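Local coordinates for DinB-like domain-containing protein (Thermus thermophilus, PDB 2YQY) that is of unknown function but adopts the four-helix bundle of the DinB-like family, with an exposed histidine triad that may bind a metal, at residues 53-58 and 111-116; 63-68 and 118-123. All blocks are in the same frame, centred on the assembly; numbering follows the deposited sequence.

Interaction 1: 53-58 and 111-116; sequences HVALVE and ALLDRA
Two helices of the DinB four-helix bundle, 47-71 and 106-126, run nearly parallel here and pack closely, their local axes 8.5 Å apart and inclined by 21°. A55 makes the close approach possible, since its short side chain lets the CA atoms of A55 and L113 come within 4.8 Å of each other. The A55 methyl points at the partner helix and settles between two leucines: its CB lies 3.8 Å from CG of L112 and 3.8 Å from CD2 of L113. One turn on, CB of A116 rests on the carbonyl oxygen of A55 at 3.2 Å, a tight touch of methyl on backbone. V54 CG1, anti to its own backbone N, extends the apolar patch by crossing obliquely to CD2 of L113 at 4.0 Å. E58 supplies the polar end. A water molecule donates one hydrogen to its OE1 (2.8 Å) and another to the carbonyl oxygen of L113 (2.9 Å), while R117 forms a salt bridge with the same OE1. No direct hydrogen bond joins the segments; alanines A55 and A116 allow the close spacing, leucines pack around A55, and the water links a buried carboxylate to neighbouring backbone, with R117 probably stabilising its negative charge.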
ATOM      1  N   HIS A  53      -3.851  -6.799  -2.981  1.00 18.22           N
ATOM      2  CA  HIS A  53      -3.753  -6.638  -1.520  1.00 18.13           C
ATOM      3  C   HIS A  53      -3.117  -5.298  -1.109  1.00 18.50           C
ATOM      4  O   HIS A  53      -3.633  -4.599  -0.259  1.00 17.44           O
ATOM      5  CB  HIS A  53      -2.949  -7.792  -0.906  1.00 18.36           C
ATOM      6  CG  HIS A  53      -2.738  -7.670   0.580  1.00 17.00           C
ATOM      7  ND1 HIS A  53      -3.759  -7.794   1.495  1.00 17.64           N
ATOM      8  CD2 HIS A  53      -1.615  -7.438   1.301  1.00 15.37           C
ATOM      9  CE1 HIS A  53      -3.283  -7.618   2.717  1.00 18.05           C
ATOM     10  NE2 HIS A  53      -1.977  -7.419   2.626  1.00 17.36           N
ATOM     11  N   VAL A  54      -1.986  -4.967  -1.720  1.00 18.58           N
ATOM     12  CA  VAL A  54      -1.347  -3.694  -1.512  1.00 18.68           C
ATOM     13  C   VAL A  54      -2.324  -2.516  -1.748  1.00 19.09           C
ATOM     14  O   VAL A  54      -2.401  -1.610  -0.918  1.00 18.74           O
ATOM     15  CB  VAL A  54      -0.067  -3.549  -2.408  1.00 18.12           C
ATOM     16  CG1 VAL A  54       0.395  -2.077  -2.466  1.00 17.88           C
ATOM     17  CG2 VAL A  54       1.055  -4.497  -1.884  1.00 18.61           C
ATOM     18  N   ALA A  55      -3.010  -2.513  -2.900  1.00 18.82           N
ATOM     19  CA  ALA A  55      -4.010  -1.520  -3.215  1.00 18.34           C
ATOM     20  C   ALA A  55      -5.126  -1.446  -2.146  1.00 19.02           C
ATOM     21  O   ALA A  55      -5.515  -0.343  -1.728  1.00 16.05           O
ATOM     22  CB  ALA A  55      -4.614  -1.791  -4.616  1.00 18.55           C
ATOM     23  N   LEU A  56      -5.669  -2.588  -1.717  1.00 18.13           N
ATOM     24  CA  LEU A  56      -6.806  -2.550  -0.742  1.00 17.85           C
ATOM     25  C   LEU A  56      -6.322  -1.934   0.606  1.00 17.96           C
ATOM     26  O   LEU A  56      -7.032  -1.124   1.243  1.00 16.43           O
ATOM     27  CB  LEU A  56      -7.417  -3.936  -0.533  1.00 17.01           C
ATOM     28  CG  LEU A  56      -8.045  -4.501  -1.818  1.00 18.87           C
ATOM     29  CD1 LEU A  56      -8.528  -5.977  -1.662  1.00 20.85           C
ATOM     30  CD2 LEU A  56      -9.177  -3.575  -2.320  1.00 20.83           C
ATOM     31  N   VAL A  57      -5.108  -2.287   1.010  1.00 17.54           N
ATOM     32  CA  VAL A  57      -4.584  -1.777   2.265  1.00 17.45           C
ATOM     33  C   VAL A  57      -4.350  -0.259   2.164  1.00 18.01           C
ATOM     34  O   VAL A  57      -4.573   0.461   3.147  1.00 18.82           O
ATOM     35  CB  VAL A  57      -3.339  -2.564   2.739  1.00 18.59           C
ATOM     36  CG1 VAL A  57      -2.641  -1.863   3.930  1.00 16.90           C
ATOM     37  CG2 VAL A  57      -3.741  -4.045   3.116  1.00 18.32           C
ATOM     38  N   GLU A  58      -3.924   0.239   1.009  1.00 17.58           N
ATOM     39  CA  GLU A  58      -3.753   1.696   0.850  1.00 18.61           C
ATOM     40  C   GLU A  58      -5.097   2.401   0.850  1.00 18.82           C
ATOM     41  O   GLU A  58      -5.230   3.475   1.388  1.00 18.89           O
ATOM     42  CB  GLU A  58      -3.066   2.054  -0.460  1.00 19.11           C
ATOM     43  CG  GLU A  58      -1.661   1.533  -0.525  1.00 21.10           C
ATOM     44  CD  GLU A  58      -0.683   2.423  -1.275  1.00 20.15           C
ATOM     45  OE1 GLU A  58      -1.092   3.259  -2.130  1.00 17.58           O
ATOM     46  OE2 GLU A  58       0.516   2.238  -1.010  1.00 18.35           O
ATOM     47  N   ALA A 111      -5.034  -0.461 -12.318  1.00 22.85           N
ATOM     48  CA  ALA A 111      -6.057   0.562 -12.148  1.00 22.87           C
ATOM     49  C   ALA A 111      -6.422   0.672 -10.660  1.00 22.90           C
ATOM     50  O   ALA A 111      -6.598   1.772 -10.143  1.00 21.06           O
ATOM     51  CB  ALA A 111      -7.296   0.254 -13.027  1.00 22.31           C
ATOM     52  N   LEU A 112      -6.509  -0.471  -9.977  1.00 25.74           N
ATOM     53  CA  LEU A 112      -6.807  -0.490  -8.536  1.00 25.10           C
ATOM     54  C   LEU A 112      -5.682   0.183  -7.739  1.00 22.32           C
ATOM     55  O   LEU A 112      -5.934   0.962  -6.793  1.00 19.25           O
ATOM     56  CB  LEU A 112      -7.028  -1.935  -8.041  1.00 24.79           C
ATOM     57  CG  LEU A 112      -7.726  -2.150  -6.685  1.00 26.50           C
ATOM     58  CD1 LEU A 112      -9.168  -1.608  -6.662  1.00 26.72           C
ATOM     59  CD2 LEU A 112      -7.723  -3.618  -6.312  1.00 24.87           C
ATOM     60  N   LEU A 113      -4.449  -0.109  -8.129  1.00 19.94           N
ATOM     61  CA  LEU A 113      -3.296   0.524  -7.493  1.00 19.99           C
ATOM     62  C   LEU A 113      -3.331   2.056  -7.645  1.00 20.71           C
ATOM     63  O   LEU A 113      -3.135   2.769  -6.660  1.00 21.00           O
ATOM     64  CB  LEU A 113      -1.997  -0.070  -8.044  1.00 19.17           C
ATOM     65  CG  LEU A 113      -1.672  -1.498  -7.568  1.00 18.44           C
ATOM     66  CD1 LEU A 113      -0.646  -2.153  -8.513  1.00 19.43           C
ATOM     67  CD2 LEU A 113      -1.142  -1.467  -6.137  1.00 21.18           C
ATOM     68  N   ASP A 114      -3.608   2.545  -8.854  1.00 19.87           N
ATOM     69  CA  ASP A 114      -3.562   3.982  -9.123  1.00 20.85           C
ATOM     70  C   ASP A 114      -4.620   4.712  -8.325  1.00 21.02           C
ATOM     71  O   ASP A 114      -4.354   5.764  -7.754  1.00 20.83           O
ATOM     72  CB  ASP A 114      -3.736   4.284 -10.611  1.00 21.54           C
ATOM     73  CG  ASP A 114      -2.483   3.967 -11.418  1.00 24.79           C
ATOM     74  OD1 ASP A 114      -1.429   3.694 -10.805  1.00 28.49           O
ATOM     75  OD2 ASP A 114      -2.545   3.974 -12.662  1.00 25.33           O
ATOM     76  N   ARG A 115      -5.824   4.158  -8.314  1.00 20.44           N
ATOM     77  CA  ARG A 115      -6.952   4.780  -7.618  1.00 20.77           C
ATOM     78  C   ARG A 115      -6.697   4.891  -6.111  1.00 20.47           C
ATOM     79  O   ARG A 115      -6.873   5.953  -5.529  1.00 19.68           O
ATOM     80  CB  ARG A 115      -8.229   3.982  -7.870  1.00 20.74           C
ATOM     81  CG  ARG A 115      -9.473   4.672  -7.361  1.00 22.60           C
ATOM     82  N   ALA A 116      -6.301   3.787  -5.488  1.00 20.21           N
ATOM     83  CA  ALA A 116      -6.075   3.773  -4.036  1.00 21.78           C
ATOM     84  C   ALA A 116      -4.922   4.699  -3.653  1.00 22.25           C
ATOM     85  O   ALA A 116      -4.976   5.409  -2.637  1.00 23.13           O
ATOM     86  CB  ALA A 116      -5.835   2.325  -3.550  1.00 22.39           C
TER
HETATM   87  O   HOH W   1      -2.426   1.705  -4.082  1.00 32.61           O

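Interaction 2: 63-68 and 118-123; sequences RVLRRL and AFLLEE
The F119 ring serves two arginines at once, its CE2–CZ rim lying over one face of each guanidinium. CE2 sits 3.9 Å from CZ of R63, over the centre of that group, whereas F119 CZ is 4.0 Å from NH1 of R66 and displaced toward the rim of the second guanidinium. The planes are steeply inclined, 64° between F119 and R63 and 58° between F119 and R66, so neither pair is a parallel stack. At the ring edge, near its plane, CG of R63 touches CE2 at 3.7 Å. F119 reaches across because its CG is anti to the backbone N. R63 rises from the far side of its helix on a chain extended to NE, which forms a salt bridge with D59; R66 bends at chi3 (61°), which turns one face of its guanidinium to CZ of F119. On the next turn, E123 folds at chi2 and lays its carboxylate against the root of R66, CD being 3.6 Å from CB of R66. Its OE2 pairs with R69 in a salt bridge. Deeper in, L65 and L120 cross obliquely, their CD1 atoms 3.8 Å apart. No hydrogen bond spans the segments: a leucine contact seals the inner side, while aromatic and aliphatic surfaces carry the outer one. OE2 of E123 lies 5.2 Å from NE of R66, so any attraction between these charges is probably longer-range.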
ATOM      1  N   ARG A  63      -8.860   5.722   4.231  1.00 18.31           N
ATOM      2  CA  ARG A  63     -10.101   5.927   5.001  1.00 18.27           C
ATOM      3  C   ARG A  63      -9.836   6.132   6.499  1.00 17.72           C
ATOM      4  O   ARG A  63     -10.554   6.870   7.162  1.00 17.50           O
ATOM      5  CB  ARG A  63     -11.048   4.735   4.809  1.00 16.98           C
ATOM      6  CG  ARG A  63     -11.415   4.519   3.354  1.00 17.90           C
ATOM      7  CD  ARG A  63     -12.401   3.348   3.137  1.00 17.49           C
ATOM      8  NE  ARG A  63     -12.378   3.027   1.720  1.00 19.95           N
ATOM      9  CZ  ARG A  63     -13.058   3.703   0.798  1.00 21.73           C
ATOM     10  NH1 ARG A  63     -13.882   4.680   1.153  1.00 25.33           N
ATOM     11  NH2 ARG A  63     -12.954   3.371  -0.484  1.00 23.25           N
ATOM     12  N   VAL A  64      -8.829   5.454   7.041  1.00 13.77           N
ATOM     13  CA  VAL A  64      -8.446   5.650   8.454  1.00 14.73           C
ATOM     14  C   VAL A  64      -7.974   7.069   8.625  1.00 15.42           C
ATOM     15  O   VAL A  64      -8.390   7.769   9.574  1.00 15.01           O
ATOM     16  CB  VAL A  64      -7.345   4.636   8.918  1.00 15.03           C
ATOM     17  CG1 VAL A  64      -6.768   5.069  10.291  1.00 16.78           C
ATOM     18  CG2 VAL A  64      -7.916   3.193   8.973  1.00 14.12           C
ATOM     19  N   LEU A  65      -7.112   7.525   7.698  1.00 16.25           N
ATOM     20  CA  LEU A  65      -6.633   8.900   7.777  1.00 15.75           C
ATOM     21  C   LEU A  65      -7.781   9.873   7.687  1.00 15.70           C
ATOM     22  O   LEU A  65      -7.776  10.905   8.368  1.00 17.37           O
ATOM     23  CB  LEU A  65      -5.603   9.191   6.674  1.00 17.12           C
ATOM     24  CG  LEU A  65      -4.240   8.442   6.777  1.00 14.56           C
ATOM     25  CD1 LEU A  65      -3.280   8.755   5.606  1.00 16.31           C
ATOM     26  CD2 LEU A  65      -3.577   8.754   8.090  1.00 14.73           C
ATOM     27  N   ARG A  66      -8.748   9.610   6.818  1.00 15.10           N
ATOM     28  CA  ARG A  66      -9.912  10.496   6.722  1.00 15.18           C
ATOM     29  C   ARG A  66     -10.680  10.512   8.045  1.00 14.93           C
ATOM     30  O   ARG A  66     -11.112  11.555   8.485  1.00 14.15           O
ATOM     31  CB  ARG A  66     -10.828  10.068   5.582  1.00 14.41           C
ATOM     32  CG  ARG A  66     -12.068  10.979   5.358  1.00 14.21           C
ATOM     33  CD  ARG A  66     -12.864  10.532   4.111  1.00 13.74           C
ATOM     34  NE  ARG A  66     -13.344   9.163   4.286  1.00 15.32           N
ATOM     35  CZ  ARG A  66     -13.937   8.422   3.352  1.00 18.65           C
ATOM     36  NH1 ARG A  66     -14.146   8.900   2.139  1.00 18.99           N
ATOM     37  NH2 ARG A  66     -14.342   7.193   3.643  1.00 19.31           N
ATOM     38  N   ARG A  67     -10.892   9.359   8.658  1.00 14.42           N
ATOM     39  CA  ARG A  67     -11.579   9.352   9.990  1.00 15.09           C
ATOM     40  C   ARG A  67     -10.762  10.113  11.071  1.00 15.96           C
ATOM     41  O   ARG A  67     -11.311  10.921  11.845  1.00 15.63           O
ATOM     42  CB  ARG A  67     -11.812   7.919  10.441  1.00 15.07           C
ATOM     43  CG  ARG A  67     -12.837   7.758  11.550  1.00 14.95           C
ATOM     44  CD  ARG A  67     -12.885   6.275  12.036  1.00 16.42           C
ATOM     45  NE  ARG A  67     -14.126   6.126  12.833  1.00 16.72           N
ATOM     46  CZ  ARG A  67     -14.194   6.306  14.143  1.00 16.54           C
ATOM     47  NH1 ARG A  67     -13.095   6.588  14.831  1.00 18.40           N
ATOM     48  NH2 ARG A  67     -15.359   6.197  14.779  1.00 16.48           N
ATOM     49  N   LEU A  68      -9.444   9.913  11.083  1.00 14.93           N
ATOM     50  CA  LEU A  68      -8.597  10.603  12.077  1.00 15.51           C
ATOM     51  C   LEU A  68      -8.620  12.135  11.895  1.00 14.80           C
ATOM     52  O   LEU A  68      -8.540  12.893  12.878  1.00 14.34           O
ATOM     53  CB  LEU A  68      -7.164  10.047  12.035  1.00 14.76           C
ATOM     54  CG  LEU A  68      -7.100   8.622  12.637  1.00 16.21           C
ATOM     55  CD1 LEU A  68      -5.710   8.005  12.468  1.00 13.65           C
ATOM     56  CD2 LEU A  68      -7.518   8.637  14.136  1.00 15.77           C
ATOM     57  N   ALA A 118      -3.900   7.414  -5.413  1.00 21.15           N
ATOM     58  CA  ALA A 118      -4.395   8.813  -5.517  1.00 21.18           C
ATOM     59  C   ALA A 118      -5.169   9.215  -4.251  1.00 20.94           C
ATOM     60  O   ALA A 118      -4.971  10.299  -3.720  1.00 20.01           O
ATOM     61  CB  ALA A 118      -5.268   9.025  -6.791  1.00 21.52           C
ATOM     62  N   PHE A 119      -6.025   8.314  -3.762  1.00 21.43           N
ATOM     63  CA  PHE A 119      -6.863   8.537  -2.577  1.00 21.24           C
ATOM     64  C   PHE A 119      -5.957   8.687  -1.356  1.00 22.28           C
ATOM     65  O   PHE A 119      -6.086   9.625  -0.580  1.00 21.15           O
ATOM     66  CB  PHE A 119      -7.817   7.333  -2.406  1.00 21.18           C
ATOM     67  CG  PHE A 119      -8.762   7.452  -1.239  1.00 22.31           C
ATOM     68  CD1 PHE A 119      -9.059   8.692  -0.672  1.00 22.45           C
ATOM     69  CD2 PHE A 119      -9.378   6.319  -0.714  1.00 20.64           C
ATOM     70  CE1 PHE A 119      -9.938   8.790   0.426  1.00 22.26           C
ATOM     71  CE2 PHE A 119     -10.260   6.423   0.357  1.00 20.75           C
ATOM     72  CZ  PHE A 119     -10.537   7.659   0.922  1.00 22.11           C
ATOM     73  N   LEU A 120      -5.033   7.744  -1.177  1.00 21.21           N
ATOM     74  CA  LEU A 120      -4.083   7.867  -0.086  1.00 21.27           C
ATOM     75  C   LEU A 120      -3.309   9.201  -0.077  1.00 21.85           C
ATOM     76  O   LEU A 120      -3.181   9.838   0.984  1.00 22.36           O
ATOM     77  CB  LEU A 120      -3.119   6.680  -0.074  1.00 20.91           C
ATOM     78  CG  LEU A 120      -2.062   6.668   1.041  1.00 20.82           C
ATOM     79  CD1 LEU A 120      -2.709   6.731   2.455  1.00 21.04           C
ATOM     80  CD2 LEU A 120      -1.182   5.444   0.887  1.00 19.95           C
ATOM     81  N   LEU A 121      -2.791   9.612  -1.234  1.00 20.79           N
ATOM     82  CA  LEU A 121      -2.010  10.807  -1.311  1.00 21.10           C
ATOM     83  C   LEU A 121      -2.861  12.063  -0.986  1.00 22.12           C
ATOM     84  O   LEU A 121      -2.345  13.049  -0.432  1.00 21.25           O
ATOM     85  CB  LEU A 121      -1.348  10.936  -2.695  1.00 20.63           C
ATOM     86  CG  LEU A 121      -0.152  10.041  -3.053  1.00 21.47           C
ATOM     87  CD1 LEU A 121       0.323  10.301  -4.496  1.00 22.13           C
ATOM     88  CD2 LEU A 121       1.025  10.133  -2.099  1.00 21.89           C
ATOM     89  N   GLU A 122      -4.128  12.049  -1.414  1.00 22.51           N
ATOM     90  CA  GLU A 122      -5.043  13.143  -1.113  1.00 22.55           C
ATOM     91  C   GLU A 122      -5.210  13.277   0.408  1.00 22.14           C
ATOM     92  O   GLU A 122      -5.214  14.383   0.943  1.00 20.10           O
ATOM     93  CB  GLU A 122      -6.407  12.958  -1.815  1.00 23.34           C
ATOM     94  N   GLU A 123      -5.352  12.146   1.096  1.00 21.17           N
ATOM     95  CA  GLU A 123      -5.542  12.177   2.545  1.00 21.15           C
ATOM     96  C   GLU A 123      -4.240  12.529   3.283  1.00 21.81           C
ATOM     97  O   GLU A 123      -4.254  13.181   4.341  1.00 21.33           O
ATOM     98  CB  GLU A 123      -6.108  10.836   3.050  1.00 21.13           C
ATOM     99  CG  GLU A 123      -7.643  10.705   2.844  1.00 20.58           C
ATOM    100  CD  GLU A 123      -8.437  11.821   3.538  1.00 22.71           C
ATOM    101  OE1 GLU A 123      -8.070  12.251   4.674  1.00 21.50           O
ATOM    102  OE2 GLU A 123      -9.436  12.283   2.923  1.00 22.71           O
TER

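Both interactions join the same pair of helices, 47-71 and 106-126, with centres about 13 Å apart along one seam of the four-helix bundle. Segments 53-58 and 63-68 come first in the chain, followed by 111-116 and 118-123, so the two contacts advance in step, as expected for helices running in nearly the same direction. They meet where OE1 of E58 packs on CD2 of L120. Interaction 1 lies near the centre of the chain, beside helices 10-30 and 153-165; V54 touches H159, and H53 meets H155 and H159. Interaction 2 is farther out, near helix 145-149. The seam therefore passes from a buried interior to a charged, partly exposed flank.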